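Long-range contacts in Esterase/lipase (Lactobacillus rhamnosus, PDB 4N5H), which probably hydrolyses carboxylic ester bonds, and perhaps transfers acyl groups, as an esterase of the alpha/beta-hydrolase fold: residues Val35-Tyr41 with Leu53-Ala59; Asp136-Val140 with Ser305-Asp309; Glu40-Glu44 with Ala121-Trp125. The protein carries 1 engineered substitution. All coordinates share one frame. Residue numbers count along the deposited sequence, not the author numbering.

Interaction 1 of 3, residues Val35-Tyr41 with Leu53-Ala59; sequences VHWETEY and LNLYYPA
The antiparallel beta hairpin that opens the central sheet of the alpha/beta-hydrolase fold is built from V35-Y41 and L53-A59, with two strands, 35-41 and 53-58, whose axes come within 4.6 Å, N-to-C directions at 159°. H36-Y57 and E38-L55 are hydrogen-bonded pairs (H36 N to Y57 O 2.9 Å, Y57 N to H36 O 2.9 Å, E38 N to L55 O 2.8 Å, L55 N to E38 O 2.9 Å); V35-P58 and W37-Y56 are non-hydrogen-bonded. A G1 beta bulge then shifts the register by one: E40, with positive phi (61/40), and Y41 both face L53, with Y41 N to L53 O 3.0 Å and L53 N to Y41 O 2.9 Å. N54 OD1 accepts from E40 N at 3.2 Å and also bonds R82. On one face W37 (p) meets Y56 (m) obliquely, CE3 to CE2 3.3 Å. The other carries H36, E38, Y41, L53, L55 and Y57; A59 CB lies over the H36 ring in a CH-pi contact, 3.8 Å from its centroid. At the bulge, E40 reaches R25 and H284 of the second subunit. Two phenols converge on one carboxylate oxygen, as Y57 OH and Y41 OH each donate to E38 OE1 at 2.7 Å.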
# COMPACT_ATOMS: atom_id res chain seq x y z
N VAL A 35 15.59 -4.07 9.08
CA VAL A 35 15.33 -5.49 9.42
C VAL A 35 14.94 -6.26 8.16
O VAL A 35 14.31 -5.67 7.24
CB VAL A 35 14.18 -5.55 10.44
CG1 VAL A 35 13.70 -6.97 10.74
CG2 VAL A 35 14.68 -4.90 11.74
N HIS A 36 15.35 -7.52 8.13
CA HIS A 36 14.92 -8.49 7.10
C HIS A 36 14.10 -9.59 7.80
O HIS A 36 14.37 -9.96 8.90
CB HIS A 36 16.11 -9.18 6.46
CG HIS A 36 16.97 -8.28 5.61
ND1 HIS A 36 18.23 -8.62 5.20
CD2 HIS A 36 16.71 -7.07 5.10
CE1 HIS A 36 18.74 -7.63 4.48
NE2 HIS A 36 17.83 -6.68 4.41
N TRP A 37 13.12 -10.10 7.08
CA TRP A 37 12.33 -11.22 7.60
C TRP A 37 12.24 -12.33 6.51
O TRP A 37 12.26 -12.03 5.29
CB TRP A 37 10.95 -10.87 8.19
CG TRP A 37 9.74 -10.46 7.32
CD1 TRP A 37 9.72 -10.01 6.05
CD2 TRP A 37 8.34 -10.38 7.78
NE1 TRP A 37 8.48 -9.67 5.68
CE2 TRP A 37 7.59 -9.87 6.71
CE3 TRP A 37 7.69 -10.68 8.99
CZ2 TRP A 37 6.19 -9.60 6.84
CZ3 TRP A 37 6.26 -10.54 9.07
CH2 TRP A 37 5.55 -9.99 8.01
N GLU A 38 12.02 -13.56 7.00
CA GLU A 38 11.80 -14.73 6.21
C GLU A 38 10.49 -15.32 6.76
O GLU A 38 10.40 -15.61 7.93
CB GLU A 38 12.95 -15.72 6.45
CG GLU A 38 14.31 -15.24 5.96
CD GLU A 38 15.50 -16.01 6.54
OE1 GLU A 38 15.30 -16.95 7.35
OE2 GLU A 38 16.69 -15.59 6.32
N THR A 39 9.53 -15.49 5.88
CA THR A 39 8.18 -15.74 6.35
C THR A 39 7.65 -17.13 6.01
O THR A 39 8.09 -17.75 5.01
CB THR A 39 7.19 -14.68 5.82
OG1 THR A 39 7.24 -14.63 4.40
CG2 THR A 39 7.52 -13.33 6.39
N GLU A 40 6.63 -17.53 6.78
CA GLU A 40 5.79 -18.67 6.38
C GLU A 40 6.54 -20.00 6.24
O GLU A 40 6.32 -20.83 5.37
CB GLU A 40 5.04 -18.29 5.05
CG GLU A 40 3.79 -19.18 4.83
CD GLU A 40 3.22 -18.98 3.43
OE1 GLU A 40 3.95 -18.59 2.45
OE2 GLU A 40 2.02 -19.36 3.22
N TYR A 41 7.46 -20.26 7.17
CA TYR A 41 8.02 -21.55 7.20
C TYR A 41 7.08 -22.55 7.89
O TYR A 41 6.67 -22.33 9.06
CB TYR A 41 9.27 -21.52 8.05
CG TYR A 41 10.52 -20.86 7.56
CD1 TYR A 41 10.88 -19.55 7.96
CD2 TYR A 41 11.39 -21.54 6.74
CE1 TYR A 41 12.08 -18.99 7.58
CE2 TYR A 41 12.58 -20.96 6.35
CZ TYR A 41 12.92 -19.72 6.83
OH TYR A 41 14.19 -19.22 6.47
N LEU A 53 5.85 -20.30 10.96
CA LEU A 53 6.65 -19.30 11.77
C LEU A 53 7.32 -18.29 10.84
O LEU A 53 7.51 -18.56 9.64
CB LEU A 53 7.61 -19.97 12.78
CG LEU A 53 8.62 -20.91 12.18
CD1 LEU A 53 9.85 -20.16 11.62
CD2 LEU A 53 9.20 -21.84 13.21
N ASN A 54 7.72 -17.15 11.47
CA ASN A 54 8.52 -16.14 10.82
C ASN A 54 9.83 -16.04 11.57
O ASN A 54 9.88 -16.21 12.82
CB ASN A 54 7.89 -14.73 10.86
CG ASN A 54 6.59 -14.62 10.05
OD1 ASN A 54 6.32 -15.33 9.13
ND2 ASN A 54 5.79 -13.71 10.47
N LEU A 55 10.85 -15.66 10.80
CA LEU A 55 12.19 -15.32 11.33
C LEU A 55 12.52 -13.88 10.95
O LEU A 55 12.33 -13.41 9.82
CB LEU A 55 13.27 -16.24 10.79
CG LEU A 55 12.97 -17.76 10.93
CD1 LEU A 55 14.06 -18.59 10.34
CD2 LEU A 55 12.76 -18.13 12.39
N TYR A 56 13.18 -13.19 11.90
CA TYR A 56 13.49 -11.77 11.73
C TYR A 56 14.98 -11.57 12.13
O TYR A 56 15.50 -12.19 13.09
CB TYR A 56 12.66 -10.87 12.64
CG TYR A 56 11.17 -11.12 12.63
CD1 TYR A 56 10.59 -12.14 13.33
CD2 TYR A 56 10.34 -10.22 11.95
CE1 TYR A 56 9.22 -12.35 13.34
CE2 TYR A 56 8.95 -10.39 11.99
CZ TYR A 56 8.40 -11.49 12.66
OH TYR A 56 7.03 -11.63 12.73
N TYR A 57 15.63 -10.65 11.43
CA TYR A 57 17.04 -10.37 11.64
C TYR A 57 17.36 -8.89 11.33
O TYR A 57 16.73 -8.23 10.56
CB TYR A 57 17.85 -11.12 10.54
CG TYR A 57 17.52 -12.61 10.38
CD1 TYR A 57 16.55 -13.00 9.50
CD2 TYR A 57 18.20 -13.59 11.05
CE1 TYR A 57 16.23 -14.30 9.30
CE2 TYR A 57 17.91 -14.92 10.86
CZ TYR A 57 16.90 -15.28 9.94
OH TYR A 57 16.63 -16.61 9.73
N PRO A 58 18.43 -8.43 11.96
CA PRO A 58 18.90 -7.07 11.51
C PRO A 58 19.30 -7.14 10.06
O PRO A 58 19.77 -8.20 9.64
CB PRO A 58 20.15 -6.87 12.43
CG PRO A 58 20.53 -8.20 12.91
CD PRO A 58 19.33 -9.07 12.93
N ALA A 59 19.08 -6.08 9.30
CA ALA A 59 19.54 -6.09 7.93
C ALA A 59 21.03 -6.23 7.75
O ALA A 59 21.42 -6.88 6.80
CB ALA A 59 19.01 -4.89 7.18

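Interaction 2 of 3, residues Asp136-Val140 with Ser305-Asp309; sequences DLDHV and SKQQD
The loop D136-V140, which joins strands 135-136 and 140-145 of the alpha/beta-hydrolase sheet, turns a corner at L137-H139 and meets one turn of the C-terminal helix, S305-D309, within helix 288-311. L137 (-89/9) and D138 (-81/-18) form the bend, H139 (-132/107) and V140 return to extended conformation, and the helical segment is regular, with D309 N to S305 O at 3.0 Å. The closest CA atoms are those of H139 and S305, 5.9 Å apart. Inside the loop D136 (chi1 t) makes an Asx turn, its OD1 accepting from D138 N at 2.9 Å, while its OD2 accepts a hydrogen bond from H139 ND1 at 2.8 Å (H139 chi1 m, chi2 107°). The imidazole thus lies between two carboxylates, since H139 NE2 donates to D309 OD1 at 2.7 Å. Donation from both nitrogens is consistent with a protonated ring. H139 CD2 also rests against S305 CB at 3.5 Å. A calcium ion lies about 7 Å from the H139 side chain. The contact ties a surface loop to the final helix, and T68 of strand 66-72 backs the loop. Q308 (chi1 t) completes the link with its carboxamide: NE2 donates to D138 O at 2.9 Å, and one water bridges the same two residues, 2.6 Å from Q308 OE1 and 3.0 Å from D138 O.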
# COMPACT_ATOMS: atom_id res chain seq x y z
N ASP A 136 21.87 -18.16 17.42
CA ASP A 136 22.68 -18.68 18.50
C ASP A 136 21.80 -19.24 19.54
O ASP A 136 21.11 -18.46 20.26
CB ASP A 136 23.56 -17.54 19.04
CG ASP A 136 24.26 -17.89 20.35
OD1 ASP A 136 24.27 -19.07 20.77
OD2 ASP A 136 24.71 -16.90 20.94
N LEU A 137 21.68 -20.56 19.62
CA LEU A 137 20.82 -21.16 20.58
C LEU A 137 21.44 -21.46 21.96
O LEU A 137 20.80 -22.05 22.80
CB LEU A 137 20.24 -22.42 19.98
CG LEU A 137 19.34 -22.20 18.75
CD1 LEU A 137 18.83 -23.57 18.24
CD2 LEU A 137 18.13 -21.27 19.09
N ASP A 138 22.66 -20.96 22.19
CA ASP A 138 23.22 -21.01 23.54
C ASP A 138 22.70 -19.89 24.41
O ASP A 138 22.79 -19.95 25.65
CB ASP A 138 24.74 -20.97 23.46
CG ASP A 138 25.34 -22.28 22.93
OD1 ASP A 138 24.67 -23.34 23.03
OD2 ASP A 138 26.42 -22.17 22.41
N HIS A 139 22.14 -18.86 23.78
CA HIS A 139 21.62 -17.71 24.47
C HIS A 139 20.25 -17.46 23.89
O HIS A 139 20.16 -16.89 22.79
CB HIS A 139 22.49 -16.55 24.23
CG HIS A 139 23.93 -16.75 24.64
ND1 HIS A 139 24.92 -16.92 23.69
CD2 HIS A 139 24.53 -16.94 25.85
CE1 HIS A 139 26.08 -17.18 24.28
NE2 HIS A 139 25.89 -17.14 25.59
N VAL A 140 19.22 -17.78 24.70
CA VAL A 140 17.82 -17.79 24.23
C VAL A 140 16.96 -17.02 25.21
O VAL A 140 16.83 -17.37 26.38
CB VAL A 140 17.25 -19.18 24.00
CG1 VAL A 140 15.79 -19.13 23.50
CG2 VAL A 140 18.12 -19.94 22.99
N SER A 305 23.35 -13.69 29.73
CA SER A 305 24.10 -14.41 28.72
C SER A 305 25.62 -14.31 29.03
O SER A 305 26.33 -15.27 28.83
CB SER A 305 23.84 -13.86 27.34
OG SER A 305 22.48 -14.18 26.99
N LYS A 306 26.05 -13.10 29.39
CA LYS A 306 27.46 -12.82 29.69
C LYS A 306 27.88 -13.62 30.90
O LYS A 306 28.99 -14.16 30.99
CB LYS A 306 27.68 -11.33 29.98
CG LYS A 306 27.79 -10.46 28.71
N GLN A 307 27.04 -13.67 31.88
CA GLN A 307 27.35 -14.44 33.08
C GLN A 307 27.49 -15.90 32.76
O GLN A 307 28.39 -16.60 33.30
CB GLN A 307 26.31 -14.29 34.19
CG GLN A 307 26.29 -12.90 34.76
CD GLN A 307 25.00 -12.53 35.51
OE1 GLN A 307 24.26 -13.39 36.04
NE2 GLN A 307 24.76 -11.23 35.60
N GLN A 308 26.60 -16.38 31.92
CA GLN A 308 26.69 -17.79 31.47
C GLN A 308 28.05 -18.00 30.75
O GLN A 308 28.79 -18.98 31.00
CB GLN A 308 25.53 -18.10 30.55
CG GLN A 308 25.56 -19.48 29.99
CD GLN A 308 24.48 -19.61 28.89
OE1 GLN A 308 23.32 -19.40 29.12
NE2 GLN A 308 24.91 -19.86 27.69
N ASP A 309 28.44 -17.09 29.86
CA ASP A 309 29.70 -17.27 29.13
C ASP A 309 30.96 -17.26 30.07
O ASP A 309 31.95 -17.99 29.82
CB ASP A 309 29.92 -16.12 28.12
CG ASP A 309 28.90 -16.15 26.97
OD1 ASP A 309 28.27 -17.24 26.79
OD2 ASP A 309 28.77 -15.08 26.31
O HOH W 1 21.14 -20.38 28.11

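Interaction 3 of 3, residues Glu40-Glu44 with Ala121-Trp125; sequences EYRYE and ASLRW
Aromatic side chains join the end of strand 35-42 and the two residues after it, E40-E44, to one turn of helix 112-129, A121-W125, in a strand-helix contact of the alpha/beta-hydrolase fold. The strand runs to R42; Y43 (-102/0) then bends the chain, its CA 5.6 Å from the S122 CA. The helix is regular (W125 N to A121 O 2.8 Å); A121 and W125 point toward E40-E44 and S122 sideways. Among the ring contacts, Y41 (chi1 m) and W125 (chi1 t) meet obliquely, their six-membered rings 5.0 Å apart between centroids with planes at 52°, and Y41 CD2 approaches W125 CZ2 to 3.6 Å. Y43 (chi1 p) lays a ring face over the helix backbone: S122 CB makes a CH-pi contact 4.0 Å from the ring centroid. Apolar contacts continue around it, with Y43 CD1 to A121 CB at 3.7 Å and Y43 CB to W125 CB at 3.8 Å. The E44 carboxylate makes a van der Waals approach, OE2 to A121 CB 3.5 Å. No hydrogen bond crosses the interface. The phenol of Y43 bonds G103 O, and that of Y41 bonds E38 and R133. W287 of the second subunit stacks on Y41, and H275 of that subunit meets both Y41 and W125. Within the chain, L53 of strand 52-58 packs on Y41, Y43 and W125, while M100 and M102 of strand 98-102 lie against S122.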
# COMPACT_ATOMS: atom_id res chain seq x y z
N GLU A 40 6.63 -17.53 6.78
CA GLU A 40 5.79 -18.67 6.38
C GLU A 40 6.54 -20.00 6.24
O GLU A 40 6.32 -20.83 5.37
CB GLU A 40 5.04 -18.29 5.05
CG GLU A 40 3.79 -19.18 4.83
CD GLU A 40 3.22 -18.98 3.43
OE1 GLU A 40 3.95 -18.59 2.45
OE2 GLU A 40 2.02 -19.36 3.22
N TYR A 41 7.46 -20.26 7.17
CA TYR A 41 8.02 -21.55 7.20
C TYR A 41 7.08 -22.55 7.89
O TYR A 41 6.67 -22.33 9.06
CB TYR A 41 9.27 -21.52 8.05
CG TYR A 41 10.52 -20.86 7.56
CD1 TYR A 41 10.88 -19.55 7.96
CD2 TYR A 41 11.39 -21.54 6.74
CE1 TYR A 41 12.08 -18.99 7.58
CE2 TYR A 41 12.58 -20.96 6.35
CZ TYR A 41 12.92 -19.72 6.83
OH TYR A 41 14.19 -19.22 6.47
N ARG A 42 6.81 -23.69 7.24
CA ARG A 42 6.10 -24.71 7.96
C ARG A 42 7.04 -25.32 8.98
O ARG A 42 8.15 -25.72 8.65
CB ARG A 42 5.68 -25.82 6.97
CG ARG A 42 4.55 -25.48 6.05
CD ARG A 42 4.34 -26.62 5.06
NE ARG A 42 3.25 -26.28 4.20
CZ ARG A 42 2.70 -27.15 3.34
NH1 ARG A 42 3.08 -28.41 3.34
NH2 ARG A 42 1.65 -26.74 2.61
N TYR A 43 6.57 -25.54 10.19
CA TYR A 43 7.41 -26.21 11.17
C TYR A 43 7.08 -27.72 11.42
O TYR A 43 7.75 -28.36 12.22
CB TYR A 43 7.50 -25.43 12.52
CG TYR A 43 6.24 -25.07 13.21
CD1 TYR A 43 5.48 -26.06 13.80
CD2 TYR A 43 5.74 -23.74 13.27
CE1 TYR A 43 4.38 -25.76 14.53
CE2 TYR A 43 4.60 -23.45 13.97
CZ TYR A 43 3.92 -24.44 14.58
OH TYR A 43 2.70 -24.12 15.26
N GLU A 44 6.08 -28.19 10.70
CA GLU A 44 5.84 -29.59 10.60
C GLU A 44 5.25 -29.95 9.24
O GLU A 44 4.96 -29.09 8.45
CB GLU A 44 5.07 -30.06 11.83
CG GLU A 44 3.77 -29.49 11.94
CD GLU A 44 3.10 -29.79 13.36
OE1 GLU A 44 2.28 -30.74 13.38
OE2 GLU A 44 3.33 -29.20 14.42
N ALA A 121 6.88 -27.81 18.74
CA ALA A 121 7.32 -28.15 17.38
C ALA A 121 8.07 -27.03 16.68
O ALA A 121 9.09 -27.27 16.00
CB ALA A 121 6.11 -28.51 16.50
N SER A 122 7.64 -25.77 16.94
CA SER A 122 8.38 -24.61 16.41
C SER A 122 9.74 -24.51 17.07
O SER A 122 10.73 -24.21 16.38
CB SER A 122 7.62 -23.29 16.57
OG SER A 122 7.57 -22.80 17.89
N LEU A 123 9.85 -24.83 18.35
CA LEU A 123 11.18 -24.78 19.02
C LEU A 123 12.08 -25.89 18.47
O LEU A 123 13.25 -25.69 18.23
CB LEU A 123 11.04 -25.01 20.54
CG LEU A 123 10.13 -24.06 21.32
CD1 LEU A 123 10.05 -24.46 22.79
CD2 LEU A 123 10.61 -22.70 21.25
N ARG A 124 11.53 -27.11 18.30
CA ARG A 124 12.24 -28.20 17.71
C ARG A 124 12.72 -27.89 16.30
O ARG A 124 13.86 -28.15 15.96
CB ARG A 124 11.43 -29.50 17.71
CG ARG A 124 12.30 -30.73 17.50
CD ARG A 124 11.56 -32.07 17.86
NE ARG A 124 10.67 -31.88 19.02
CZ ARG A 124 11.05 -31.86 20.29
NH1 ARG A 124 12.30 -32.20 20.62
NH2 ARG A 124 10.17 -31.55 21.24
N TRP A 125 11.86 -27.32 15.47
CA TRP A 125 12.27 -26.85 14.17
C TRP A 125 13.47 -25.91 14.28
O TRP A 125 14.48 -26.06 13.57
CB TRP A 125 11.10 -26.14 13.49
CG TRP A 125 11.38 -25.80 12.05
CD1 TRP A 125 11.07 -26.54 10.94
CD2 TRP A 125 12.01 -24.63 11.57
NE1 TRP A 125 11.47 -25.91 9.81
CE2 TRP A 125 12.00 -24.69 10.15
CE3 TRP A 125 12.52 -23.48 12.19
CZ2 TRP A 125 12.59 -23.71 9.36
CZ3 TRP A 125 13.06 -22.50 11.38
CH2 TRP A 125 13.12 -22.64 10.01

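Overall arrangement
Interactions 1 and 3 start from the same strand, 35-42, share E40 and Y41, and have centres about 13 Å apart. They touch through L53, whose CD2 lies 3.8 Å from W125 CE3, so the hairpin and helix 112-129 form one continuous packed region, and both contacts touch the second subunit. The hairpin thus packs on helix 112-129 and also takes part in the subunit interface. Interaction 2 opens later in the chain, after both others have closed, with its centre about 21 Å from that of interaction 1 and 22 Å from that of interaction 3, and no other subunit of the assembly touches it; it joins the loop before strand 140-145 to the last helix.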